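Local coordinates for protein uroporphyrinogen III cosynthase (HemD) (Helicobacter pylori, PDB 3P9Z) that probably catalyses cyclisation of the linear tetrapyrrole hydroxymethylbilane to the macrocycle uroporphyrinogen III, a step of porphyrin biosynthesis, at residues A[9-12]-A[13-17]; A[115-118]-A[119-123]; A[127-131]-A[132-136]. One frame throughout, in Å; residues are numbered along the deposited sequence.

Contact 1. Residues A[9-12]-A[13-17]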
# COMPACT_ATOMS: atom_id res chain seq x y z
N TRP A 9 -8.82 -0.43 14.11
CA TRP A 9 -7.87 -0.49 13.01
C TRP A 9 -8.13 0.69 12.07
O TRP A 9 -9.27 0.96 11.68
CB TRP A 9 -8.04 -1.79 12.23
CG TRP A 9 -7.76 -3.04 13.01
CD1 TRP A 9 -8.63 -3.75 13.76
CD2 TRP A 9 -6.50 -3.74 13.09
NE1 TRP A 9 -8.02 -4.86 14.31
CE2 TRP A 9 -6.70 -4.87 13.91
CE3 TRP A 9 -5.24 -3.52 12.52
CZ2 TRP A 9 -5.68 -5.78 14.20
CZ3 TRP A 9 -4.22 -4.43 12.80
CH2 TRP A 9 -4.44 -5.54 13.64
N VAL A 10 -7.06 1.39 11.72
CA VAL A 10 -7.10 2.45 10.72
C VAL A 10 -6.22 1.91 9.60
O VAL A 10 -4.99 1.94 9.68
CB VAL A 10 -6.55 3.80 11.28
CG1 VAL A 10 -6.78 4.93 10.28
CG2 VAL A 10 -7.21 4.14 12.63
N HIS A 11 -6.87 1.39 8.56
CA HIS A 11 -6.25 0.44 7.65
C HIS A 11 -7.10 0.36 6.35
O HIS A 11 -8.13 1.03 6.22
CB HIS A 11 -6.18 -0.92 8.38
CG HIS A 11 -5.60 -2.04 7.57
ND1 HIS A 11 -4.39 -1.96 6.94
CD2 HIS A 11 -6.08 -3.29 7.31
CE1 HIS A 11 -4.14 -3.10 6.32
NE2 HIS A 11 -5.16 -3.92 6.52
N SER A 12 -6.66 -0.44 5.39
CA SER A 12 -7.33 -0.47 4.07
C SER A 12 -8.42 -1.54 3.95
O SER A 12 -9.19 -1.54 3.00
CB SER A 12 -6.29 -0.68 2.98
OG SER A 12 -5.47 -1.78 3.33
N GLN A 13 -8.48 -2.44 4.93
CA GLN A 13 -9.39 -3.58 4.88
C GLN A 13 -9.94 -3.88 6.26
O GLN A 13 -9.24 -3.70 7.25
CB GLN A 13 -8.65 -4.81 4.36
CG GLN A 13 -8.89 -5.08 2.86
CD GLN A 13 -7.59 -5.41 2.15
OE1 GLN A 13 -6.99 -4.55 1.51
NE2 GLN A 13 -7.14 -6.66 2.27
N ARG A 14 -11.18 -4.34 6.30
CA ARG A 14 -11.84 -4.69 7.54
C ARG A 14 -11.15 -5.89 8.18
O ARG A 14 -10.82 -6.87 7.51
CB ARG A 14 -13.33 -4.98 7.30
CG ARG A 14 -14.12 -5.11 8.58
CD ARG A 14 -15.61 -4.88 8.37
NE ARG A 14 -16.31 -6.13 8.10
CZ ARG A 14 -16.76 -6.97 9.03
NH1 ARG A 14 -16.59 -6.71 10.32
NH2 ARG A 14 -17.38 -8.08 8.67
N ILE A 15 -10.90 -5.76 9.48
CA ILE A 15 -10.38 -6.86 10.27
C ILE A 15 -11.47 -7.24 11.30
O ILE A 15 -11.52 -6.69 12.41
CB ILE A 15 -8.98 -6.52 10.89
CG1 ILE A 15 -7.93 -6.38 9.77
CG2 ILE A 15 -8.51 -7.58 11.91
CD1 ILE A 15 -6.79 -5.41 10.11
N ALA A 16 -12.36 -8.14 10.88
CA ALA A 16 -13.49 -8.62 11.71
C ALA A 16 -12.97 -9.37 12.93
O ALA A 16 -12.03 -10.13 12.80
CB ALA A 16 -14.41 -9.54 10.86
N PRO A 17 -13.60 -9.20 14.11
CA PRO A 17 -14.78 -8.39 14.40
C PRO A 17 -14.42 -6.98 14.88
O PRO A 17 -15.28 -6.27 15.42
CB PRO A 17 -15.45 -9.18 15.52
CG PRO A 17 -14.28 -9.73 16.32
CD PRO A 17 -13.11 -9.87 15.33

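Contact 2. Residues A[115-118]-A[119-123]. With MLI (malonate ion), chain B.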
# COMPACT_ATOMS: atom_id res chain seq x y z
N TYR A 115 7.59 0.03 -15.14
CA TYR A 115 7.20 0.11 -13.74
C TYR A 115 5.74 0.55 -13.62
O TYR A 115 5.40 1.68 -13.95
CB TYR A 115 8.12 1.10 -13.02
CG TYR A 115 7.81 1.37 -11.57
CD1 TYR A 115 7.27 0.37 -10.75
CD2 TYR A 115 8.11 2.60 -11.01
CE1 TYR A 115 7.00 0.62 -9.39
CE2 TYR A 115 7.85 2.87 -9.66
CZ TYR A 115 7.30 1.88 -8.86
OH TYR A 115 7.05 2.16 -7.52
N LEU A 116 4.88 -0.34 -13.15
CA LEU A 116 3.47 -0.01 -12.95
C LEU A 116 3.30 0.49 -11.52
O LEU A 116 3.49 -0.27 -10.55
CB LEU A 116 2.56 -1.20 -13.30
CG LEU A 116 2.92 -1.59 -14.76
CD1 LEU A 116 2.89 -3.07 -15.07
CD2 LEU A 116 2.18 -0.80 -15.85
N ARG A 117 2.98 1.77 -11.39
CA ARG A 117 3.20 2.45 -10.11
C ARG A 117 2.02 3.29 -9.60
O ARG A 117 1.05 3.55 -10.32
CB ARG A 117 4.46 3.33 -10.22
CG ARG A 117 4.31 4.49 -11.21
CD ARG A 117 5.29 5.63 -10.92
NE ARG A 117 5.12 6.20 -9.57
CZ ARG A 117 6.07 6.84 -8.89
NH1 ARG A 117 7.29 7.01 -9.41
NH2 ARG A 117 5.80 7.33 -7.69
N ALA A 118 2.15 3.71 -8.34
CA ALA A 118 1.26 4.68 -7.71
C ALA A 118 1.57 6.09 -8.19
O ALA A 118 2.71 6.40 -8.59
CB ALA A 118 1.41 4.61 -6.21
N LYS A 119 0.55 6.95 -8.16
CA LYS A 119 0.72 8.36 -8.49
C LYS A 119 1.59 9.03 -7.45
O LYS A 119 2.41 9.86 -7.76
CB LYS A 119 -0.64 9.06 -8.52
CG LYS A 119 -0.59 10.47 -9.10
CD LYS A 119 -1.93 10.89 -9.68
CE LYS A 119 -1.79 12.04 -10.67
NZ LYS A 119 -2.85 11.96 -11.75
N GLU A 120 1.37 8.66 -6.19
CA GLU A 120 2.06 9.30 -5.08
C GLU A 120 3.47 8.75 -4.95
O GLU A 120 3.75 7.60 -5.32
CB GLU A 120 1.26 9.16 -3.77
CG GLU A 120 0.98 7.71 -3.35
CD GLU A 120 -0.28 7.09 -3.99
OE1 GLU A 120 -0.64 5.96 -3.60
OE2 GLU A 120 -0.91 7.72 -4.86
N ILE A 121 4.35 9.59 -4.43
CA ILE A 121 5.74 9.25 -4.23
C ILE A 121 5.88 8.59 -2.86
O ILE A 121 5.65 9.22 -1.84
CB ILE A 121 6.62 10.53 -4.35
CG1 ILE A 121 6.62 11.01 -5.82
CG2 ILE A 121 8.05 10.30 -3.81
CD1 ILE A 121 7.10 12.42 -6.01
N VAL A 122 6.22 7.30 -2.86
CA VAL A 122 6.40 6.57 -1.61
C VAL A 122 7.86 6.09 -1.48
O VAL A 122 8.63 6.68 -0.73
CB VAL A 122 5.39 5.41 -1.45
CG1 VAL A 122 5.64 4.63 -0.15
CG2 VAL A 122 3.95 5.95 -1.48
N SER A 123 8.23 5.04 -2.21
CA SER A 123 9.59 4.51 -2.18
C SER A 123 10.56 5.20 -3.14
O SER A 123 11.78 4.98 -3.07
CB SER A 123 9.55 3.01 -2.49
OG SER A 123 9.13 2.81 -3.84
C1 MLI B . 5.75 4.71 -5.52
C2 MLI B . 7.16 5.24 -5.74
C3 MLI B . 5.79 3.49 -4.62
O6 MLI B . 7.46 6.36 -5.25
O7 MLI B . 7.97 4.55 -6.41
O8 MLI B . 4.93 2.60 -4.79
O9 MLI B . 6.67 3.40 -3.74

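Contact 3. Residues A[127-131]-A[132-136]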
# COMPACT_ATOMS: atom_id res chain seq x y z
N THR A 127 14.05 6.71 -8.74
CA THR A 127 15.39 7.23 -8.46
C THR A 127 16.36 6.06 -8.29
O THR A 127 17.45 6.07 -8.87
CB THR A 127 15.45 8.14 -7.21
OG1 THR A 127 15.10 7.39 -6.03
CG2 THR A 127 14.51 9.32 -7.35
N ILE A 128 15.94 5.06 -7.52
CA ILE A 128 16.74 3.84 -7.30
C ILE A 128 17.08 3.13 -8.63
O ILE A 128 18.22 2.71 -8.85
CB ILE A 128 16.03 2.88 -6.33
CG1 ILE A 128 15.76 3.58 -4.98
CG2 ILE A 128 16.85 1.59 -6.15
CD1 ILE A 128 14.83 2.82 -4.01
N LEU A 129 16.09 3.00 -9.51
CA LEU A 129 16.32 2.43 -10.83
C LEU A 129 17.30 3.27 -11.67
O LEU A 129 18.25 2.72 -12.24
CB LEU A 129 14.99 2.25 -11.57
CG LEU A 129 14.08 1.14 -11.03
CD1 LEU A 129 12.71 1.21 -11.71
CD2 LEU A 129 14.71 -0.25 -11.20
N LEU A 130 17.06 4.58 -11.72
CA LEU A 130 17.95 5.51 -12.40
C LEU A 130 19.38 5.41 -11.86
O LEU A 130 20.33 5.39 -12.63
CB LEU A 130 17.44 6.96 -12.30
CG LEU A 130 18.33 8.04 -12.97
CD1 LEU A 130 18.21 8.00 -14.50
CD2 LEU A 130 18.01 9.44 -12.46
N GLU A 131 19.53 5.31 -10.54
CA GLU A 131 20.85 5.16 -9.92
C GLU A 131 21.53 3.86 -10.33
O GLU A 131 22.75 3.81 -10.42
CB GLU A 131 20.78 5.27 -8.39
CG GLU A 131 20.67 6.72 -7.90
CD GLU A 131 20.23 6.84 -6.44
OE1 GLU A 131 20.13 5.81 -5.72
OE2 GLU A 131 19.98 7.99 -6.01
N HIS A 132 20.75 2.81 -10.59
CA HIS A 132 21.34 1.53 -11.02
C HIS A 132 21.56 1.44 -12.54
O HIS A 132 22.02 0.42 -13.05
CB HIS A 132 20.52 0.35 -10.49
CG HIS A 132 20.85 -0.03 -9.08
ND1 HIS A 132 20.52 0.76 -8.00
CD2 HIS A 132 21.50 -1.11 -8.57
CE1 HIS A 132 20.93 0.18 -6.89
NE2 HIS A 132 21.53 -0.96 -7.21
N GLY A 133 21.25 2.53 -13.26
CA GLY A 133 21.38 2.59 -14.72
C GLY A 133 20.46 1.63 -15.46
O GLY A 133 20.86 1.05 -16.49
N ILE A 134 19.24 1.46 -14.96
CA ILE A 134 18.24 0.59 -15.58
C ILE A 134 17.42 1.38 -16.61
O ILE A 134 16.97 2.49 -16.33
CB ILE A 134 17.29 -0.05 -14.53
CG1 ILE A 134 18.08 -0.73 -13.40
CG2 ILE A 134 16.29 -1.00 -15.20
CD1 ILE A 134 19.01 -1.87 -13.82
N ASP A 135 17.25 0.80 -17.80
CA ASP A 135 16.41 1.36 -18.86
C ASP A 135 14.94 1.09 -18.50
O ASP A 135 14.46 -0.04 -18.63
CB ASP A 135 16.77 0.67 -20.19
CG ASP A 135 15.97 1.21 -21.38
OD1 ASP A 135 15.11 2.10 -21.21
OD2 ASP A 135 16.23 0.71 -22.51
N PHE A 136 14.24 2.13 -18.04
CA PHE A 136 12.86 1.95 -17.58
C PHE A 136 11.92 3.10 -17.99
O PHE A 136 12.37 4.24 -18.20
CB PHE A 136 12.81 1.75 -16.05
CG PHE A 136 12.97 3.02 -15.26
CD1 PHE A 136 14.23 3.59 -15.09
CD2 PHE A 136 11.86 3.65 -14.70
CE1 PHE A 136 14.38 4.79 -14.37
CE2 PHE A 136 12.00 4.84 -13.97
CZ PHE A 136 13.27 5.41 -13.80

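Contact 1. Residues A[9-12]-A[13-17]
I15 leans over one face of the W9 indole, where the connection from strand 7-10 to its sheet neighbour 19-28 doubles back on itself. Starting at the branch, I15 CB sits over the five-membered ring, 3.9 Å from W9 NE1. Its methyl CG2 hangs over the outer rim, 3.7 Å from W9 NE1 and almost as near to CE2. The longer branch goes further: with CG1 beside the backbone N (chi1 -67°) and CD1 extended beyond it, the tip is carried across the ring system. I15 CD1 ends 3.4 Å from W9 CD2, and equally close to CE3, in a CH-pi contact. The methyl stands 3.6 Å from the centroid of the W9 six-membered ring, 21° off the ring normal. The side chains thus cross at about a right angle, CB over the five-membered ring and CD1 over the six-membered one.

The same methyl is shared, for I15 CD1 also lies 3.6 Å from H11 CD2, in an oblique approach to the imidazole. At the edge of that ring, near its plane, H11 CD2 comes 3.2 Å from Q13 O, while H11 ND1 is hydrogen-bonded to T168 OG1, which restrains the rotation of the ring. The buried W9 lies between this loop and helix 214-223, which packs on it through L214, C217 and L218.

Since no hydrogen bond crosses between 9-12 and 13-17, what joins them is dispersion and CH-pi packing: a flat, polarisable indole receives a branched aliphatic chain. Directional polar bonds to parts outside include those of H11 with T168 and of I15 N with T20 OG1, and the backbone pairing of W9 and H11 with strand 19-28.

Contact 2. Residues A[115-118]-A[119-123]
R117 NH2 is drawn to two backbone carbonyls at once: it gives a hydrogen bond of 3.1 Å to E120 O and a weak one to A118 O. E120 O lies almost in the guanidinium plane, although the nitrogen stands well above the plane of that carbonyl. A much straighter bond runs from R117 NE to A118 O at 2.6 Å (163° at the hydrogen). These in-plane bonds fix the guanidinium edge-on to the turn and leave one face turned to a malonate ion. The route there starts with CG set between the backbone N and the carbonyl carbon (chi1 66°), followed by a bend at chi3. Arginine suits the place, since its several N-H groups can reach two carbonyls, of A118 and E120, in a chain leaving its strand.

Strand 112-118 here gives way to the loop before helix 125-131, within a beta-alpha-beta unit. The malonate, probably from the crystallisation liquor, sits in this bend. V122 N donates to malonate O6 at 2.9 Å. Malonate O9 is held twice, by S123 N at 2.7 Å and by the hydroxyl S123 OG. From the strand, Y115 OH gives a 2.8 Å bond to malonate O7, at the edge of the tyrosine ring; T44 OG1 and L125 N also bond to the ion. Such a setting suits carboxylates, consistent with a place for the acidic side chains of the tetrapyrrole substrate. A118 CB packs 3.6 Å from E120 OE1, which also takes a weak hydrogen bond from N144 N.

Contact 3. Residues A[127-131]-A[132-136]
A Schellman motif ends helix 125-131, and its two bonds run from G133 N to L130 O (3.1 Å) and from I134 N to L129 O (3.2 Å). The second is nearly straight at the hydrogen, 171°, although the nitrogen lies above the plane of the carbonyl. G133 takes a positive phi of 64°, a backbone shape that glycine, having no side chain, adopts with little cost, and the chain turns out of the helix there.

I128 O is gripped by a single residue twice. H132 N and the imidazole H132 ND1, each 3.1 Å away, arrive from opposite faces of the carbonyl plane. The ring therefore carries its proton on ND1 in this bond, and its side chain runs alongside I128, pointing the same way. Histidine fits because it can satisfy a carbonyl near the helix end with a side-chain N-H; its ring also meets that of F105 in helix 105-108.

The turn begins the return of a beta-alpha-beta unit: strand 112-118 leads into the helix, and the chain comes back as strand 135-146, parallel to its neighbour in the sheet. Apolar residues line the inner side of this reversal. L129 CD2 packs 4.1 Å from I134 CG1, the apolar contact that commonly accompanies a Schellman motif, between the residues its wider-spanning bond joins. L129 CB rests over one face of F136, 4.0 Å from the ring centroid in a CH-pi contact, with its CD1 methyl near F136 CG and CD2. The phenyl reaches back to the helix because F136 CG lies between the backbone N and carbonyl carbon (chi1 78°). L130 CB touches the same ring at CE1, while V113 of strand 112-118 packs against both I134 and F136.

All three contacts reach one mixed sheet that runs through the molecule. Contact 1 comes first along the chain, leaving strand 7-10; contacts 2 and 3 follow in series, sharing the unit of strand 112-118, helix 125-131 and strand 135-146. Contact 2 is at the start of that unit's connection and contact 3 at its end, with centres about 14 Å apart; they touch where S123 O packs 3.9 Å from I128 CD1. Contact 1 lies across the chain's centre, about 23 Å from contact 2 and 36 Å from contact 3, centre to centre. It thus sits in a different lobe from the malonate-binding turn and the helix end, consistent with the two-lobed architecture of the family.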